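Local atomic coordinates of cytolethal distending toxin subunit A (Haemophilus ducreyi, PDB entry 1SR4), a protein that probably pairs with CdtC to form the heterodimeric subunit needed to deliver the genotoxin CdtB, and belongs to the carbohydrate-binding ricin-type lectins. Residues T62-N67 with Y194-V199; I96-M101 with P198-T203; F110-Q115 with Q140-L145. One frame throughout, in Å; residues are numbered along the deposited sequence.

Contact 1: residues T62-N67 with Y194-V199; sequences TLMGQN and YLAPPV
Thr62 is the residue to start with, because its backbone and its side chain are both held by the last residue of strand 189-196 and the chain that leaves it. A chi1 of 54° sets OG1 in the crowded position between N and carbonyl carbon, from which it donates to Pro197 O at 2.9 Å. The donor stands above the plane of that carbonyl rather than within it. CG2, beside the backbone N, leans on Pro198 CA. Thr62 and Ala196 form an antiparallel hydrogen-bonded pair, with Thr62 N to Ala196 O at 2.9 Å. Two residues further on, Met64 and Tyr194 form the next hydrogen-bonded pair: Tyr194 N reaches Met64 O at 2.7 Å, and the return bond from Met64 N to Tyr194 O is almost straight.

On the face that carries Thr62, Met64, Tyr194 and Ala196, Met64 leaves with CG anti to the backbone N (chi1 179°) and bends only at chi3. SD therefore comes in at the edge of the Tyr194 ring, in its plane, 3.9 Å from CD2: an edge-on Met-aromatic contact. Further out, Gln66 crosses the tyrosine at about a right angle, amide and ring planes 84° apart. Tyr194 OH donates to Gln66 OE1 over 2.7 Å, on an in-plane lone pair, while Gln66 NE2 goes to Asp190 and to Gly151 of the CdtC subunit. The other face carries Leu63 and Leu195, side by side and pointing the same way, their CD2 atoms 3.8 Å apart; Ile154 meets Leu63 and Val152 meets Leu195. Pairing an early strand with the last long one in this way is how the barrel of a ricin-type beta-trefoil is closed.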
loop_
_atom_site.group_PDB
_atom_site.type_symbol
_atom_site.label_atom_id
_atom_site.label_comp_id
_atom_site.label_asym_id
_atom_site.label_seq_id
_atom_site.Cartn_x
_atom_site.Cartn_y
_atom_site.Cartn_z
ATOM N N THR A 62 12.345 4.321 -5.056
ATOM C CA THR A 62 13.725 3.934 -4.810
ATOM C C THR A 62 13.716 2.699 -3.910
ATOM O O THR A 62 12.733 2.421 -3.213
ATOM C CB THR A 62 14.552 5.013 -4.075
ATOM O OG1 THR A 62 13.871 5.392 -2.873
ATOM C CG2 THR A 62 14.790 6.237 -4.965
ATOM N N LEU A 63 14.807 1.948 -3.964
ATOM C CA LEU A 63 14.993 0.775 -3.121
ATOM C C LEU A 63 16.004 1.332 -2.128
ATOM O O LEU A 63 17.144 1.655 -2.500
ATOM C CB LEU A 63 15.592 -0.377 -3.936
ATOM C CG LEU A 63 14.607 -0.895 -4.993
ATOM C CD1 LEU A 63 15.272 -1.901 -5.933
ATOM C CD2 LEU A 63 13.419 -1.518 -4.266
ATOM N N MET A 64 15.576 1.481 -0.879
ATOM C CA MET A 64 16.427 2.068 0.151
ATOM C C MET A 64 16.885 1.062 1.193
ATOM O O MET A 64 16.069 0.331 1.749
ATOM C CB MET A 64 15.654 3.206 0.853
ATOM C CG MET A 64 16.440 3.885 1.986
ATOM S SD MET A 64 15.448 5.014 3.033
ATOM C CE MET A 64 15.014 6.358 1.915
ATOM N N GLY A 65 18.188 1.028 1.463
ATOM C CA GLY A 65 18.699 0.117 2.470
ATOM C C GLY A 65 18.454 0.713 3.843
ATOM O O GLY A 65 18.037 1.874 3.967
ATOM N N GLN A 66 18.729 -0.060 4.887
ATOM C CA GLN A 66 18.470 0.404 6.247
ATOM C C GLN A 66 19.345 1.578 6.670
ATOM O O GLN A 66 19.066 2.249 7.676
ATOM C CB GLN A 66 18.636 -0.756 7.217
ATOM C CG GLN A 66 17.637 -1.874 6.958
ATOM C CD GLN A 66 17.139 -2.456 8.244
ATOM O OE1 GLN A 66 16.192 -1.943 8.839
ATOM N NE2 GLN A 66 17.790 -3.519 8.705
ATOM N N ASN A 67 20.385 1.829 5.878
ATOM C CA ASN A 67 21.330 2.910 6.138
ATOM C C ASN A 67 20.992 4.122 5.258
ATOM O O ASN A 67 21.741 5.106 5.221
ATOM C CB ASN A 67 22.759 2.424 5.854
ATOM C CG ASN A 67 22.964 2.040 4.398
ATOM O OD1 ASN A 67 22.006 1.972 3.618
ATOM N ND2 ASN A 67 24.216 1.765 4.028
ATOM N N TYR A 194 13.726 -1.077 1.795
ATOM C CA TYR A 194 12.404 -0.458 1.909
ATOM C C TYR A 194 11.962 0.015 0.529
ATOM O O TYR A 194 12.779 0.487 -0.279
ATOM C CB TYR A 194 12.407 0.764 2.842
ATOM C CG TYR A 194 13.223 0.620 4.115
ATOM C CD1 TYR A 194 13.031 -0.459 4.988
ATOM C CD2 TYR A 194 14.173 1.587 4.465
ATOM C CE1 TYR A 194 13.777 -0.557 6.201
ATOM C CE2 TYR A 194 14.918 1.493 5.653
ATOM C CZ TYR A 194 14.713 0.426 6.512
ATOM O OH TYR A 194 15.449 0.358 7.680
ATOM N N LEU A 195 10.666 -0.116 0.258
ATOM C CA LEU A 195 10.089 0.351 -0.996
ATOM C C LEU A 195 9.795 1.803 -0.624
ATOM O O LEU A 195 8.877 2.076 0.149
ATOM C CB LEU A 195 8.813 -0.456 -1.293
ATOM C CG LEU A 195 9.159 -1.957 -1.461
ATOM C CD1 LEU A 195 7.925 -2.828 -1.524
ATOM C CD2 LEU A 195 9.992 -2.112 -2.714
ATOM N N ALA A 196 10.580 2.728 -1.175
ATOM C CA ALA A 196 10.491 4.141 -0.799
ATOM C C ALA A 196 10.153 5.127 -1.911
ATOM O O ALA A 196 10.204 4.787 -3.096
ATOM C CB ALA A 196 11.857 4.559 -0.120
ATOM N N PRO A 197 9.813 6.378 -1.540
ATOM C CA PRO A 197 9.483 7.380 -2.561
ATOM C C PRO A 197 10.731 7.654 -3.391
ATOM O O PRO A 197 11.854 7.509 -2.908
ATOM C CB PRO A 197 9.086 8.621 -1.740
ATOM C CG PRO A 197 8.655 8.044 -0.391
ATOM C CD PRO A 197 9.683 6.947 -0.188
ATOM N N PRO A 198 10.548 8.056 -4.652
ATOM C CA PRO A 198 11.673 8.350 -5.540
ATOM C C PRO A 198 12.338 9.636 -5.076
ATOM O O PRO A 198 11.728 10.404 -4.321
ATOM C CB PRO A 198 10.994 8.533 -6.896
ATOM C CG PRO A 198 9.693 9.237 -6.508
ATOM C CD PRO A 198 9.256 8.415 -5.277
ATOM N N VAL A 199 13.579 9.878 -5.492
ATOM C CA VAL A 199 14.198 11.143 -5.132
ATOM C C VAL A 199 13.840 12.096 -6.272
ATOM O O VAL A 199 14.517 12.162 -7.299
ATOM C CB VAL A 199 15.729 11.048 -4.928
ATOM C CG1 VAL A 199 16.015 10.619 -3.481
ATOM C CG2 VAL A 199 16.348 10.063 -5.886
#

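Contact 2: residues I96-M101 with P198-T203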
loop_
_atom_site.group_PDB
_atom_site.type_symbol
_atom_site.label_atom_id
_atom_site.label_comp_id
_atom_site.label_asym_id
_atom_site.label_seq_id
_atom_site.Cartn_x
_atom_site.Cartn_y
_atom_site.Cartn_z
ATOM N N ILE A 96 19.011 8.690 -12.230
ATOM C CA ILE A 96 19.517 7.339 -12.464
ATOM C C ILE A 96 19.335 6.543 -11.156
ATOM O O ILE A 96 19.576 5.327 -11.102
ATOM C CB ILE A 96 21.019 7.319 -12.832
ATOM C CG1 ILE A 96 21.863 7.807 -11.648
ATOM C CG2 ILE A 96 21.260 8.169 -14.078
ATOM C CD1 ILE A 96 23.381 7.664 -11.864
ATOM N N ARG A 97 18.900 7.250 -10.110
ATOM C CA ARG A 97 18.668 6.646 -8.787
ATOM C C ARG A 97 17.236 6.136 -8.587
ATOM O O ARG A 97 16.953 5.443 -7.607
ATOM C CB ARG A 97 18.988 7.670 -7.702
ATOM C CG ARG A 97 20.463 8.070 -7.656
ATOM C CD ARG A 97 20.672 9.225 -6.683
ATOM N NE ARG A 97 19.916 10.400 -7.107
ATOM C CZ ARG A 97 19.709 11.461 -6.334
ATOM N NH1 ARG A 97 20.212 11.502 -5.099
ATOM N NH2 ARG A 97 18.969 12.467 -6.780
ATOM N N ASN A 98 16.346 6.475 -9.518
ATOM C CA ASN A 98 14.939 6.087 -9.450
ATOM C C ASN A 98 14.593 4.969 -10.410
ATOM O O ASN A 98 15.114 4.909 -11.514
ATOM C CB ASN A 98 14.023 7.294 -9.748
ATOM C CG ASN A 98 14.226 8.425 -8.771
ATOM O OD1 ASN A 98 14.301 8.202 -7.563
ATOM N ND2 ASN A 98 14.315 9.652 -9.282
ATOM N N TRP A 99 13.672 4.109 -9.983
ATOM C CA TRP A 99 13.258 2.977 -10.782
ATOM C C TRP A 99 11.749 2.852 -10.826
ATOM O O TRP A 99 11.046 3.290 -9.909
ATOM C CB TRP A 99 13.811 1.678 -10.184
ATOM C CG TRP A 99 15.293 1.692 -9.938
ATOM C CD1 TRP A 99 15.940 2.163 -8.830
ATOM C CD2 TRP A 99 16.306 1.210 -10.826
ATOM N NE1 TRP A 99 17.303 2.000 -8.974
ATOM C CE2 TRP A 99 17.552 1.413 -10.188
ATOM C CE3 TRP A 99 16.279 0.620 -12.101
ATOM C CZ2 TRP A 99 18.768 1.045 -10.778
ATOM C CZ3 TRP A 99 17.494 0.252 -12.692
ATOM C CH2 TRP A 99 18.720 0.467 -12.025
ATOM N N LYS A 100 11.271 2.236 -11.901
ATOM C CA LYS A 100 9.865 1.950 -12.080
ATOM C C LYS A 100 9.768 0.434 -11.862
ATOM O O LYS A 100 10.415 -0.359 -12.551
ATOM C CB LYS A 100 9.402 2.311 -13.494
ATOM C CG LYS A 100 7.988 1.811 -13.822
ATOM C CD LYS A 100 7.588 2.104 -15.280
ATOM C CE LYS A 100 7.408 3.593 -15.517
ATOM N NZ LYS A 100 7.035 3.940 -16.937
ATOM N N MET A 101 8.972 0.042 -10.884
ATOM C CA MET A 101 8.773 -1.360 -10.555
ATOM C C MET A 101 7.548 -1.901 -11.316
ATOM O O MET A 101 6.440 -1.400 -11.139
ATOM C CB MET A 101 8.539 -1.460 -9.055
ATOM C CG MET A 101 8.931 -2.748 -8.445
ATOM S SD MET A 101 8.668 -2.738 -6.648
ATOM C CE MET A 101 8.054 -4.294 -6.580
ATOM N N PRO A 198 10.548 8.056 -4.652
ATOM C CA PRO A 198 11.673 8.350 -5.540
ATOM C C PRO A 198 12.338 9.636 -5.076
ATOM O O PRO A 198 11.728 10.404 -4.321
ATOM C CB PRO A 198 10.994 8.533 -6.896
ATOM C CG PRO A 198 9.693 9.237 -6.508
ATOM C CD PRO A 198 9.256 8.415 -5.277
ATOM N N VAL A 199 13.579 9.878 -5.492
ATOM C CA VAL A 199 14.198 11.143 -5.132
ATOM C C VAL A 199 13.840 12.096 -6.272
ATOM O O VAL A 199 14.517 12.162 -7.299
ATOM C CB VAL A 199 15.729 11.048 -4.928
ATOM C CG1 VAL A 199 16.015 10.619 -3.481
ATOM C CG2 VAL A 199 16.348 10.063 -5.886
ATOM N N LEU A 200 12.731 12.808 -6.070
ATOM C CA LEU A 200 12.192 13.758 -7.046
ATOM C C LEU A 200 11.483 14.884 -6.301
ATOM O O LEU A 200 11.163 14.732 -5.123
ATOM C CB LEU A 200 11.159 13.059 -7.945
ATOM C CG LEU A 200 11.578 11.920 -8.891
ATOM C CD1 LEU A 200 10.349 11.268 -9.508
ATOM C CD2 LEU A 200 12.479 12.477 -9.985
ATOM N N GLU A 201 11.250 16.011 -6.982
ATOM C CA GLU A 201 10.495 17.112 -6.381
ATOM C C GLU A 201 9.084 16.533 -6.279
ATOM O O GLU A 201 8.601 15.895 -7.223
ATOM C CB GLU A 201 10.461 18.335 -7.293
ATOM C CG GLU A 201 11.785 19.077 -7.390
ATOM C CD GLU A 201 11.877 20.223 -6.399
ATOM O OE1 GLU A 201 10.957 21.077 -6.375
ATOM O OE2 GLU A 201 12.867 20.278 -5.648
ATOM N N ALA A 202 8.440 16.750 -5.136
ATOM C CA ALA A 202 7.103 16.216 -4.877
ATOM C C ALA A 202 6.069 17.325 -4.895
ATOM O O ALA A 202 6.342 18.434 -4.450
ATOM C CB ALA A 202 7.088 15.524 -3.509
ATOM N N THR A 203 4.884 17.029 -5.415
ATOM C CA THR A 203 3.824 18.020 -5.470
ATOM C C THR A 203 2.740 17.561 -4.496
ATOM O O THR A 203 2.279 16.422 -4.577
ATOM C CB THR A 203 3.236 18.134 -6.914
ATOM O OG1 THR A 203 4.281 18.492 -7.833
ATOM C CG2 THR A 203 2.134 19.195 -6.973
HETATM O O HOH W 1 16.828 12.716 -8.814
#
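The two backbones do not run as paired strands here: they come closest where Asn98, in the turn between a short 3-10 segment and strand 99-103, faces Pro198, with CA atoms 5.6 Å apart. This is a loop-to-loop junction of the beta-trefoil, fastening the chain that leaves the last long strand to the approach of strand 99-103.

Asn98 carries it. Its CB points at the other segment, and chi1 of -60°, CG beside the backbone N, presents the whole carboxamide to Val199, which is held at both its N-H and its carbonyl. Val199 N donates to Asn98 OD1 over 2.8 Å, in the carbonyl plane and on a lone pair. In return Asn98 ND2 gives a hydrogen to Val199 O at 3.2 Å; the bond is nearly straight (174°), and the acceptor lies in the plane of the amide, although ND2 itself stands well above the plane of the Val199 carbonyl. Two bonds from one flat group fix its rotation, and ND2 has a further acceptor in Gln115 OE1. OD1 also rests 3.4 Å from Pro198 CB, and Leu200 brings CD2 to ND2 from the other end of the amide.

Arg97 reaches out alongside, bent at chi3, and crosses Val199 at about a right angle. NE bonds to Gly94 O, and NH1 to Asn87 and Ser90, so NE and NH1 are tied to residues a little earlier in the chain. Beyond the junction, Ala202 and Thr203 pair with a strand of the CdtC subunit. Water 1 links the two segments, accepting from Arg97 NH2 and donating to Val199 O at 2.8 Å, while Val199 CG2 sits over one face of the guanidinium, 3.7 Å from Arg97 CZ and offset toward the rim.

Contact 3: residues F110-Q115 with Q140-L145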
loop_
_atom_site.group_PDB
_atom_site.type_symbol
_atom_site.label_atom_id
_atom_site.label_comp_id
_atom_site.label_asym_id
_atom_site.label_seq_id
_atom_site.Cartn_x
_atom_site.Cartn_y
_atom_site.Cartn_z
ATOM N N PHE A 110 8.937 -9.254 -10.169
ATOM C CA PHE A 110 9.020 -7.864 -10.577
ATOM C C PHE A 110 10.344 -7.564 -11.251
ATOM O O PHE A 110 11.344 -8.273 -11.060
ATOM C CB PHE A 110 8.878 -6.959 -9.353
ATOM C CG PHE A 110 7.534 -7.048 -8.701
ATOM C CD1 PHE A 110 6.448 -6.357 -9.232
ATOM C CD2 PHE A 110 7.343 -7.853 -7.574
ATOM C CE1 PHE A 110 5.178 -6.459 -8.656
ATOM C CE2 PHE A 110 6.076 -7.965 -6.989
ATOM C CZ PHE A 110 4.992 -7.261 -7.537
ATOM N N ARG A 111 10.334 -6.510 -12.049
ATOM C CA ARG A 111 11.533 -6.054 -12.717
ATOM C C ARG A 111 11.601 -4.558 -12.439
ATOM O O ARG A 111 10.576 -3.927 -12.136
ATOM C CB ARG A 111 11.465 -6.325 -14.201
ATOM C CG ARG A 111 10.543 -5.417 -14.947
ATOM C CD ARG A 111 10.888 -5.501 -16.401
ATOM N NE ARG A 111 10.065 -4.638 -17.231
ATOM C CZ ARG A 111 10.112 -4.649 -18.556
ATOM N NH1 ARG A 111 10.947 -5.475 -19.174
ATOM N NH2 ARG A 111 9.312 -3.853 -19.255
ATOM N N PHE A 112 12.803 -3.997 -12.531
ATOM C CA PHE A 112 13.034 -2.583 -12.249
ATOM C C PHE A 112 13.645 -1.849 -13.437
ATOM O O PHE A 112 14.745 -2.175 -13.881
ATOM C CB PHE A 112 13.953 -2.459 -11.034
ATOM C CG PHE A 112 13.375 -3.060 -9.778
ATOM C CD1 PHE A 112 12.628 -2.281 -8.900
ATOM C CD2 PHE A 112 13.548 -4.416 -9.499
ATOM C CE1 PHE A 112 12.059 -2.845 -7.764
ATOM C CE2 PHE A 112 12.982 -4.995 -8.360
ATOM C CZ PHE A 112 12.236 -4.208 -7.490
ATOM N N VAL A 113 12.928 -0.845 -13.924
ATOM C CA VAL A 113 13.354 -0.051 -15.074
ATOM C C VAL A 113 13.877 1.317 -14.624
ATOM O O VAL A 113 13.178 2.066 -13.945
ATOM C CB VAL A 113 12.168 0.136 -16.031
ATOM C CG1 VAL A 113 12.646 0.737 -17.378
ATOM C CG2 VAL A 113 11.481 -1.223 -16.248
ATOM N N ASN A 114 15.099 1.654 -15.014
ATOM C CA ASN A 114 15.680 2.934 -14.609
ATOM C C ASN A 114 14.922 4.121 -15.188
ATOM O O ASN A 114 14.615 4.141 -16.379
ATOM C CB ASN A 114 17.146 3.004 -15.027
ATOM C CG ASN A 114 17.897 4.109 -14.309
ATOM O OD1 ASN A 114 18.083 5.209 -14.839
ATOM N ND2 ASN A 114 18.316 3.826 -13.081
ATOM N N GLN A 115 14.633 5.116 -14.349
ATOM C CA GLN A 115 13.892 6.284 -14.807
ATOM C C GLN A 115 14.614 7.053 -15.889
ATOM O O GLN A 115 14.008 7.473 -16.861
ATOM C CB GLN A 115 13.609 7.266 -13.659
ATOM C CG GLN A 115 12.939 8.539 -14.148
ATOM C CD GLN A 115 12.542 9.480 -13.032
ATOM O OE1 GLN A 115 13.206 9.543 -11.988
ATOM N NE2 GLN A 115 11.467 10.235 -13.249
ATOM N N GLN A 140 16.493 -10.669 -14.922
ATOM C CA GLN A 140 15.957 -9.336 -14.638
ATOM C C GLN A 140 14.663 -9.415 -13.815
ATOM O O GLN A 140 14.013 -8.392 -13.557
ATOM C CB GLN A 140 15.704 -8.570 -15.941
ATOM C CG GLN A 140 16.994 -8.201 -16.672
ATOM C CD GLN A 140 16.755 -7.436 -17.953
ATOM O OE1 GLN A 140 15.614 -7.163 -18.339
ATOM N NE2 GLN A 140 17.836 -7.075 -18.617
ATOM N N GLU A 141 14.306 -10.626 -13.385
ATOM C CA GLU A 141 13.106 -10.830 -12.585
ATOM C C GLU A 141 13.482 -11.099 -11.141
ATOM O O GLU A 141 14.412 -11.863 -10.864
ATOM C CB GLU A 141 12.288 -12.000 -13.132
ATOM C CG GLU A 141 11.593 -11.719 -14.466
ATOM C CD GLU A 141 10.490 -12.728 -14.751
ATOM O OE1 GLU A 141 9.348 -12.525 -14.296
ATOM O OE2 GLU A 141 10.777 -13.746 -15.413
ATOM N N PHE A 142 12.755 -10.469 -10.221
ATOM C CA PHE A 142 13.021 -10.604 -8.797
ATOM C C PHE A 142 11.760 -10.893 -7.988
ATOM O O PHE A 142 10.669 -10.429 -8.313
ATOM C CB PHE A 142 13.669 -9.314 -8.259
ATOM C CG PHE A 142 15.004 -8.999 -8.878
ATOM C CD1 PHE A 142 16.184 -9.432 -8.277
ATOM C CD2 PHE A 142 15.081 -8.316 -10.082
ATOM C CE1 PHE A 142 17.421 -9.190 -8.864
ATOM C CE2 PHE A 142 16.317 -8.072 -10.681
ATOM C CZ PHE A 142 17.495 -8.516 -10.063
ATOM N N GLU A 143 11.921 -11.693 -6.946
ATOM C CA GLU A 143 10.819 -12.005 -6.051
ATOM C C GLU A 143 11.093 -11.199 -4.786
ATOM O O GLU A 143 12.173 -11.293 -4.213
ATOM C CB GLU A 143 10.782 -13.503 -5.700
ATOM C CG GLU A 143 9.718 -13.818 -4.636
ATOM C CD GLU A 143 9.452 -15.313 -4.415
ATOM O OE1 GLU A 143 10.414 -16.085 -4.194
ATOM O OE2 GLU A 143 8.260 -15.702 -4.442
ATOM N N LEU A 144 10.143 -10.383 -4.354
ATOM C CA LEU A 144 10.356 -9.628 -3.123
ATOM C C LEU A 144 9.606 -10.363 -2.030
ATOM O O LEU A 144 8.406 -10.611 -2.143
ATOM C CB LEU A 144 9.855 -8.187 -3.261
ATOM C CG LEU A 144 10.839 -7.216 -3.929
ATOM C CD1 LEU A 144 11.204 -7.721 -5.322
ATOM C CD2 LEU A 144 10.223 -5.823 -3.997
ATOM N N LEU A 145 10.335 -10.728 -0.986
ATOM C CA LEU A 145 9.795 -11.468 0.137
ATOM C C LEU A 145 9.542 -10.514 1.306
ATOM O O LEU A 145 10.468 -9.925 1.855
ATOM C CB LEU A 145 10.798 -12.546 0.556
ATOM C CG LEU A 145 11.547 -13.322 -0.548
ATOM C CD1 LEU A 145 12.689 -14.126 0.075
ATOM C CD2 LEU A 145 10.597 -14.240 -1.288
HETATM O O HOH W 2 14.778 -5.885 -13.339
#
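Three phenylalanines and a leucine set the pattern, and all three aromatic side chains leave the backbone the same way, CG beside N and anti to the carbonyl carbon. Phe112 meets both Phe142 and Leu144, each at its edge near the ring plane: Phe142 through CD2, 4.2 Å from Phe112 CD2, and Leu144 through CD1, 4.3 Å from Phe112 CZ. The Phe112 and Phe142 rings are tilted about 60° against each other, so they meet obliquely and do not stack. The CB of Leu144 is directed toward the other segment, and its CD1 also reaches the Phe110 ring, more loosely, at 4.5 Å from CD2.

The backbones run across one another at 108° and share a single antiparallel bridge between Phe110 and Phe142. Phe110 N donates to Phe142 O at 2.8 Å and Phe142 N to Phe110 O at 2.7 Å, both donors lying in the carbonyl plane. Beyond the bridge, water 2 joins the backbones, taking the hydrogen of Phe112 N and donating to Gln140 O over 2.6 Å; its oxygen lies in the plane of the Phe142 ring, at the edge.

Arg111 turns off the other way, its extended chain leading to a salt bridge with Glu102, while the Gln140 carboxamide is anchored by Glu122, Ile132 and Ser134. Met101 backs Phe110, Phe112 and Leu144, and Ile154 backs Phe142. Gln140-Glu141-Phe142 reads as a QxF form of the QxW signature of ricin-type lectins, whose aromatic ring packs into the hydrophobic core of the beta-trefoil while the glutamine is fixed by hydrogen bonds.

How the contacts relate
From the N terminus, residues 62-67 come first and wait for 194-199, so contact 1 closes a loop holding most of the domain. Residues 96-101 open a second loop; contact 2 thus begins later but ends on the same stretch of chain, sharing Pro198 and Val199 with contact 1. Contact 3, between 110-115 and 140-145, lies inside both. Strands 99-103 and 110-114 are sheet neighbours, so contacts 2 and 3 are directly joined, with Lys100 N close to Val113 O. Leu63 against Phe112 and Leu195 against Leu144 link contact 1 to contact 3, tying the closing strands to the trefoil interior.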